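Local coordinates for MB2760 (Mycobacterium tuberculosis, PDB 2BNG), which hydrolyses long or bulky lipophilic epoxides such as 9,10-epoxystearic acid and cholesterol 5,6-oxide in vitro, its physiological substrates being still unidentified, at residues 23-28 / 108-113; 78-81 / 86-89. All blocks are in the same frame, centred on the assembly; numbering follows the deposited sequence.

Interaction 1 (23-28 / 108-113); sequences AFLNAL and GVFEVD
The F110 ring reaches from strand 100-113 into the angle between two consecutive helix residues, F24 and L25, and packs against both through its outer end. Its CZ meets the methyl CD1 of L25 at 4.1 Å, with the two side chains approaching from opposite directions and the leucine methyl coming in obliquely to the ring. The second touch is between aromatics: F24 CE2 lies 4.3 Å from F110 CE2, close to the plane of the F110 ring and so at its edge, whereas F110 CE2 is oblique to the F24 ring. F110 sets its CG anti to the carbonyl carbon (chi1 -54°), which leads the ring back along the strand over the backbone of G108, CE1 being 4.0 Å from G108 CA. The contact is entirely apolar and buried but small, about 99 Å², because the backbones stay well apart: the CA atoms of F24 and F110 are 10.8 Å from each other, and the outer ends of the side chains bridge the gap. It belongs to the NTF2-like alpha+beta fold of the limonene-1,2-epoxide hydrolase family. The F110 side chain is about 4 Å, between nearest atoms, from that of D122, the probable proton acceptor, which places the ring beside the probable catalytic site. W120 of strand 116-123 ties the aromatics together, nearly parallel to the F110 ring and edge-to-face with F24. F24 also touches V36 and A39 of helix 33-39, F110 reaches V21 of its partner helix 13-30, and both L25 and F110 lean on R91 of strand 86-97.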
ATOM      1  N   ALA C  23     -18.126 -27.659   3.527  1.00 35.68           N
ATOM      2  CA  ALA C  23     -17.293 -28.502   2.652  1.00 35.48           C
ATOM      3  C   ALA C  23     -18.159 -29.569   1.964  1.00 34.45           C
ATOM      4  O   ALA C  23     -18.045 -29.789   0.751  1.00 34.26           O
ATOM      5  CB  ALA C  23     -16.149 -29.129   3.414  1.00 35.89           C
ATOM      6  N   PHE C  24     -19.070 -30.181   2.715  1.00 33.49           N
ATOM      7  CA  PHE C  24     -19.919 -31.193   2.125  1.00 32.95           C
ATOM      8  C   PHE C  24     -20.846 -30.662   1.002  1.00 32.20           C
ATOM      9  O   PHE C  24     -20.929 -31.246  -0.068  1.00 31.56           O
ATOM     10  CB  PHE C  24     -20.713 -31.938   3.198  1.00 32.80           C
ATOM     11  CG  PHE C  24     -21.827 -32.758   2.643  1.00 31.41           C
ATOM     12  CD1 PHE C  24     -21.554 -33.904   1.908  1.00 29.88           C
ATOM     13  CD2 PHE C  24     -23.152 -32.351   2.820  1.00 30.44           C
ATOM     14  CE1 PHE C  24     -22.581 -34.655   1.364  1.00 32.02           C
ATOM     15  CE2 PHE C  24     -24.204 -33.088   2.297  1.00 32.04           C
ATOM     16  CZ  PHE C  24     -23.924 -34.258   1.559  1.00 32.45           C
ATOM     17  N   LEU C  25     -21.527 -29.556   1.258  1.00 32.18           N
ATOM     18  CA  LEU C  25     -22.431 -28.956   0.274  1.00 32.11           C
ATOM     19  C   LEU C  25     -21.717 -28.428  -0.979  1.00 32.40           C
ATOM     20  O   LEU C  25     -22.219 -28.619  -2.095  1.00 32.02           O
ATOM     21  CB  LEU C  25     -23.324 -27.894   0.924  1.00 31.60           C
ATOM     22  CG  LEU C  25     -24.311 -28.488   1.952  1.00 32.13           C
ATOM     23  CD1 LEU C  25     -24.887 -27.367   2.824  1.00 31.49           C
ATOM     24  CD2 LEU C  25     -25.434 -29.308   1.293  1.00 29.96           C
ATOM     25  N   ASN C  26     -20.543 -27.816  -0.814  1.00 32.77           N
ATOM     26  CA  ASN C  26     -19.732 -27.460  -1.975  1.00 33.32           C
ATOM     27  C   ASN C  26     -19.312 -28.711  -2.728  1.00 33.23           C
ATOM     28  O   ASN C  26     -19.322 -28.735  -3.956  1.00 33.48           O
ATOM     29  CB  ASN C  26     -18.522 -26.582  -1.609  1.00 34.47           C
ATOM     30  CG  ASN C  26     -18.935 -25.160  -1.178  1.00 36.98           C
ATOM     31  OD1 ASN C  26     -19.764 -24.503  -1.825  1.00 38.41           O
ATOM     32  ND2 ASN C  26     -18.366 -24.694  -0.079  1.00 38.79           N
ATOM     33  N   ALA C  27     -18.988 -29.771  -1.999  1.00 32.97           N
ATOM     34  CA  ALA C  27     -18.573 -31.014  -2.629  1.00 33.59           C
ATOM     35  C   ALA C  27     -19.654 -31.606  -3.524  1.00 33.55           C
ATOM     36  O   ALA C  27     -19.350 -32.109  -4.604  1.00 34.65           O
ATOM     37  CB  ALA C  27     -18.116 -32.039  -1.579  1.00 33.61           C
ATOM     38  N   LEU C  28     -20.910 -31.542  -3.079  1.00 33.41           N
ATOM     39  CA  LEU C  28     -22.052 -31.975  -3.883  1.00 33.69           C
ATOM     40  C   LEU C  28     -22.198 -31.167  -5.163  1.00 33.94           C
ATOM     41  O   LEU C  28     -22.384 -31.722  -6.249  1.00 34.46           O
ATOM     42  CB  LEU C  28     -23.345 -31.810  -3.109  1.00 32.93           C
ATOM     43  CG  LEU C  28     -23.854 -32.844  -2.133  1.00 34.74           C
ATOM     44  CD1 LEU C  28     -25.156 -32.281  -1.577  1.00 33.89           C
ATOM     45  CD2 LEU C  28     -24.077 -34.194  -2.802  1.00 35.74           C
ATOM     46  N   GLY C 108     -31.733 -26.887   5.754  1.00 26.52           N
ATOM     47  CA  GLY C 108     -31.159 -28.153   6.130  1.00 27.50           C
ATOM     48  C   GLY C 108     -30.657 -28.114   7.545  1.00 28.45           C
ATOM     49  O   GLY C 108     -30.077 -27.103   7.985  1.00 29.29           O
ATOM     50  N   VAL C 109     -30.900 -29.199   8.269  1.00 28.84           N
ATOM     51  CA  VAL C 109     -30.285 -29.383   9.576  1.00 29.70           C
ATOM     52  C   VAL C 109     -29.377 -30.620   9.541  1.00 30.10           C
ATOM     53  O   VAL C 109     -29.729 -31.679   9.004  1.00 29.26           O
ATOM     54  CB  VAL C 109     -31.289 -29.417  10.772  1.00 30.41           C
ATOM     55  CG1 VAL C 109     -32.491 -28.490  10.567  1.00 29.55           C
ATOM     56  CG2 VAL C 109     -31.765 -30.790  11.027  1.00 32.77           C
ATOM     57  N   PHE C 110     -28.182 -30.447  10.096  1.00 31.06           N
ATOM     58  CA  PHE C 110     -27.177 -31.498  10.114  1.00 31.84           C
ATOM     59  C   PHE C 110     -26.754 -31.750  11.530  1.00 33.96           C
ATOM     60  O   PHE C 110     -26.906 -30.877  12.396  1.00 34.24           O
ATOM     61  CB  PHE C 110     -25.955 -31.087   9.279  1.00 30.07           C
ATOM     62  CG  PHE C 110     -26.297 -30.688   7.875  1.00 28.32           C
ATOM     63  CD1 PHE C 110     -26.911 -29.465   7.604  1.00 25.48           C
ATOM     64  CD2 PHE C 110     -26.012 -31.538   6.811  1.00 27.00           C
ATOM     65  CE1 PHE C 110     -27.228 -29.092   6.287  1.00 24.95           C
ATOM     66  CE2 PHE C 110     -26.319 -31.171   5.500  1.00 26.00           C
ATOM     67  CZ  PHE C 110     -26.922 -29.938   5.232  1.00 24.26           C
ATOM     68  N   GLU C 111     -26.236 -32.950  11.756  1.00 36.22           N
ATOM     69  CA  GLU C 111     -25.455 -33.242  12.938  1.00 39.52           C
ATOM     70  C   GLU C 111     -24.108 -33.787  12.512  1.00 40.23           C
ATOM     71  O   GLU C 111     -24.007 -34.667  11.649  1.00 40.20           O
ATOM     72  CB  GLU C 111     -26.181 -34.232  13.858  1.00 41.03           C
ATOM     73  CG  GLU C 111     -26.774 -33.555  15.065  1.00 45.56           C
ATOM     74  CD  GLU C 111     -27.924 -34.329  15.649  1.00 52.01           C
ATOM     75  OE1 GLU C 111     -27.842 -35.572  15.688  1.00 55.28           O
ATOM     76  OE2 GLU C 111     -28.919 -33.699  16.074  1.00 53.52           O
ATOM     77  N   VAL C 112     -23.060 -33.242  13.106  1.00 41.58           N
ATOM     78  CA  VAL C 112     -21.726 -33.715  12.797  1.00 42.95           C
ATOM     79  C   VAL C 112     -20.984 -34.199  14.037  1.00 45.71           C
ATOM     80  O   VAL C 112     -21.010 -33.578  15.097  1.00 46.50           O
ATOM     81  CB  VAL C 112     -20.904 -32.742  11.839  1.00 42.15           C
ATOM     82  CG1 VAL C 112     -21.687 -31.480  11.462  1.00 39.43           C
ATOM     83  CG2 VAL C 112     -19.525 -32.428  12.378  1.00 43.31           C
ATOM     84  N   ASP C 113     -20.363 -35.354  13.880  1.00 47.94           N
ATOM     85  CA  ASP C 113     -19.664 -36.032  14.944  1.00 51.26           C
ATOM     86  C   ASP C 113     -18.300 -36.342  14.363  1.00 52.26           C
ATOM     87  O   ASP C 113     -18.181 -37.145  13.433  1.00 52.03           O
ATOM     88  CB  ASP C 113     -20.427 -37.314  15.322  1.00 52.40           C
ATOM     89  CG  ASP C 113     -19.664 -38.204  16.312  1.00 57.88           C
ATOM     90  OD1 ASP C 113     -18.929 -37.677  17.181  1.00 63.34           O
ATOM     91  OD2 ASP C 113     -19.817 -39.448  16.254  1.00 61.19           O
TER

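Interaction 2 (78-81 / 86-89); sequences HRIG and AVLT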
ATOM      1  N   HIS C  78     -27.315 -19.054   2.359  1.00 31.26           N
ATOM      2  CA  HIS C  78     -27.515 -17.656   2.764  1.00 31.95           C
ATOM      3  C   HIS C  78     -27.098 -17.398   4.213  1.00 32.31           C
ATOM      4  O   HIS C  78     -26.519 -16.358   4.521  1.00 33.30           O
ATOM      5  CB  HIS C  78     -28.975 -17.239   2.563  1.00 32.08           C
ATOM      6  CG  HIS C  78     -29.505 -17.536   1.191  1.00 32.96           C
ATOM      7  ND1 HIS C  78     -29.099 -16.844   0.063  1.00 33.28           N
ATOM      8  CD2 HIS C  78     -30.411 -18.451   0.764  1.00 31.58           C
ATOM      9  CE1 HIS C  78     -29.718 -17.332  -0.998  1.00 32.93           C
ATOM     10  NE2 HIS C  78     -30.517 -18.309  -0.600  1.00 32.35           N
ATOM     11  N   ARG C  79     -27.418 -18.345   5.090  1.00 31.40           N
ATOM     12  CA  ARG C  79     -27.085 -18.279   6.509  1.00 31.66           C
ATOM     13  C   ARG C  79     -26.840 -19.694   6.994  1.00 31.06           C
ATOM     14  O   ARG C  79     -27.475 -20.639   6.498  1.00 29.72           O
ATOM     15  CB  ARG C  79     -28.220 -17.648   7.317  1.00 31.75           C
ATOM     16  CG  ARG C  79     -28.517 -16.167   6.965  1.00 33.25           C
ATOM     17  CD  ARG C  79     -29.762 -15.707   7.694  1.00 34.78           C
ATOM     18  NE  ARG C  79     -30.080 -14.279   7.541  1.00 36.72           N
ATOM     19  CZ  ARG C  79     -30.736 -13.775   6.499  1.00 37.48           C
ATOM     20  NH1 ARG C  79     -31.071 -14.520   5.562  1.00 35.42           N
ATOM     21  NH2 ARG C  79     -31.070 -12.542   6.330  1.00 38.79           N
ATOM     22  N   ILE C  80     -25.908 -19.816   7.940  1.00 31.56           N
ATOM     23  CA  ILE C  80     -25.512 -21.078   8.531  1.00 31.31           C
ATOM     24  C   ILE C  80     -25.031 -20.805   9.954  1.00 32.93           C
ATOM     25  O   ILE C  80     -24.338 -19.840  10.183  1.00 34.21           O
ATOM     26  CB  ILE C  80     -24.409 -21.789   7.673  1.00 31.49           C
ATOM     27  CG1 ILE C  80     -23.993 -23.126   8.320  1.00 30.59           C
ATOM     28  CG2 ILE C  80     -23.206 -20.832   7.376  1.00 29.35           C
ATOM     29  CD1 ILE C  80     -23.223 -24.058   7.393  1.00 30.58           C
ATOM     30  N   GLY C  81     -25.411 -21.652  10.903  1.00 33.47           N
ATOM     31  CA  GLY C  81     -25.033 -21.470  12.306  1.00 34.37           C
ATOM     32  C   GLY C  81     -25.110 -22.792  13.021  1.00 34.48           C
ATOM     33  O   GLY C  81     -25.685 -23.734  12.498  1.00 34.62           O
ATOM     34  N   ALA C  86     -25.068 -29.754  16.287  1.00 37.74           N
ATOM     35  CA  ALA C  86     -26.051 -29.446  15.237  1.00 35.45           C
ATOM     36  C   ALA C  86     -25.704 -28.177  14.403  1.00 33.82           C
ATOM     37  O   ALA C  86     -25.231 -27.177  14.945  1.00 33.91           O
ATOM     38  CB  ALA C  86     -27.446 -29.332  15.823  1.00 34.56           C
ATOM     39  N   VAL C  87     -25.967 -28.249  13.098  1.00 31.63           N
ATOM     40  CA  VAL C  87     -25.717 -27.166  12.160  1.00 30.21           C
ATOM     41  C   VAL C  87     -27.023 -26.905  11.392  1.00 29.40           C
ATOM     42  O   VAL C  87     -27.691 -27.850  10.922  1.00 28.51           O
ATOM     43  CB  VAL C  87     -24.544 -27.519  11.175  1.00 30.11           C
ATOM     44  CG1 VAL C  87     -24.375 -26.460  10.087  1.00 28.84           C
ATOM     45  CG2 VAL C  87     -23.220 -27.732  11.944  1.00 30.20           C
ATOM     46  N   LEU C  88     -27.393 -25.625  11.298  1.00 29.04           N
ATOM     47  CA  LEU C  88     -28.603 -25.200  10.587  1.00 28.64           C
ATOM     48  C   LEU C  88     -28.237 -24.344   9.393  1.00 28.51           C
ATOM     49  O   LEU C  88     -27.280 -23.572   9.438  1.00 28.89           O
ATOM     50  CB  LEU C  88     -29.581 -24.426  11.488  1.00 28.60           C
ATOM     51  CG  LEU C  88     -30.054 -25.124  12.767  1.00 30.55           C
ATOM     52  CD1 LEU C  88     -29.198 -24.632  13.901  1.00 31.18           C
ATOM     53  CD2 LEU C  88     -31.522 -24.875  13.079  1.00 31.36           C
ATOM     54  N   THR C  89     -29.059 -24.414   8.356  1.00 28.08           N
ATOM     55  CA  THR C  89     -28.671 -23.919   7.077  1.00 27.72           C
ATOM     56  C   THR C  89     -29.904 -23.306   6.366  1.00 27.31           C
ATOM     57  O   THR C  89     -30.980 -23.897   6.357  1.00 27.50           O
ATOM     58  CB  THR C  89     -28.002 -25.157   6.423  1.00 28.41           C
ATOM     59  OG1 THR C  89     -26.790 -24.872   5.796  1.00 29.87           O
ATOM     60  CG2 THR C  89     -28.705 -25.794   5.506  1.00 25.49           C
TER
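G81 and L88 exchange two backbone hydrogen bonds, closing one antiparallel hydrogen-bonded pair. The amide of L88 reaches G81 O at 2.8 Å with an almost straight N-H...O angle of 176°, while G81 N gives the longer return bond to L88 O, at 3.1 Å and 156°. L88 O also receives a CA-H...O contact from I80 CA at 3.2 Å. I80 and T89 form the adjoining non-hydrogen-bonded pair. The segments belong to the beta hairpin of strands 72-83 and 86-97. Strand 72-83 is outermost in the sheet within its chain, and the outward-turned polar groups of I80 on it are hydrogen-bonded to other chains, N to D83 of a second subunit and O to R66 of a third. A classic beta bulge lies beside the I80-T89 pair, just before I80 in the chain, with H78 and R79 both opposite E90, and R79 forms salt bridges to E90 and to E111 of the second subunit. On one face of the hairpin, I80 carries the apolar contact. With CG1 anti to the backbone N (chi1 180°), the branch extends CD1 to 3.8 Å from V87 CG1, and the same methyl lies 4.0 Å from T89 OG1. The I80 and T89 side chains run side by side, and helix 13-30 covers this face, with I18 and E22 against I80 and A17 and V21 against V87. On the other face, L88 CD1 comes to 3.9 Å from G81 O.

From the N terminus, helix 13-30 comes first and supplies residues 23-28, but interaction 1 is completed only when the chain returns as 108-113, about 80 residues later. Within that long excursion lies interaction 2, a short hairpin closure between 78-81 and 86-89, so the two contacts nest and do not cross. They meet in the sheet, where 86-89 and 108-113 are on neighbouring strands: F110 N probably hydrogen-bonds to V87 O at 2.8 Å, and F110 CE1 packs at 3.7 Å on T89 CG2. Interaction 1 thus joins helix to sheet, interaction 2 joins strand 72-83, outermost within the chain, to its neighbour 86-97, and both touch the second subunit.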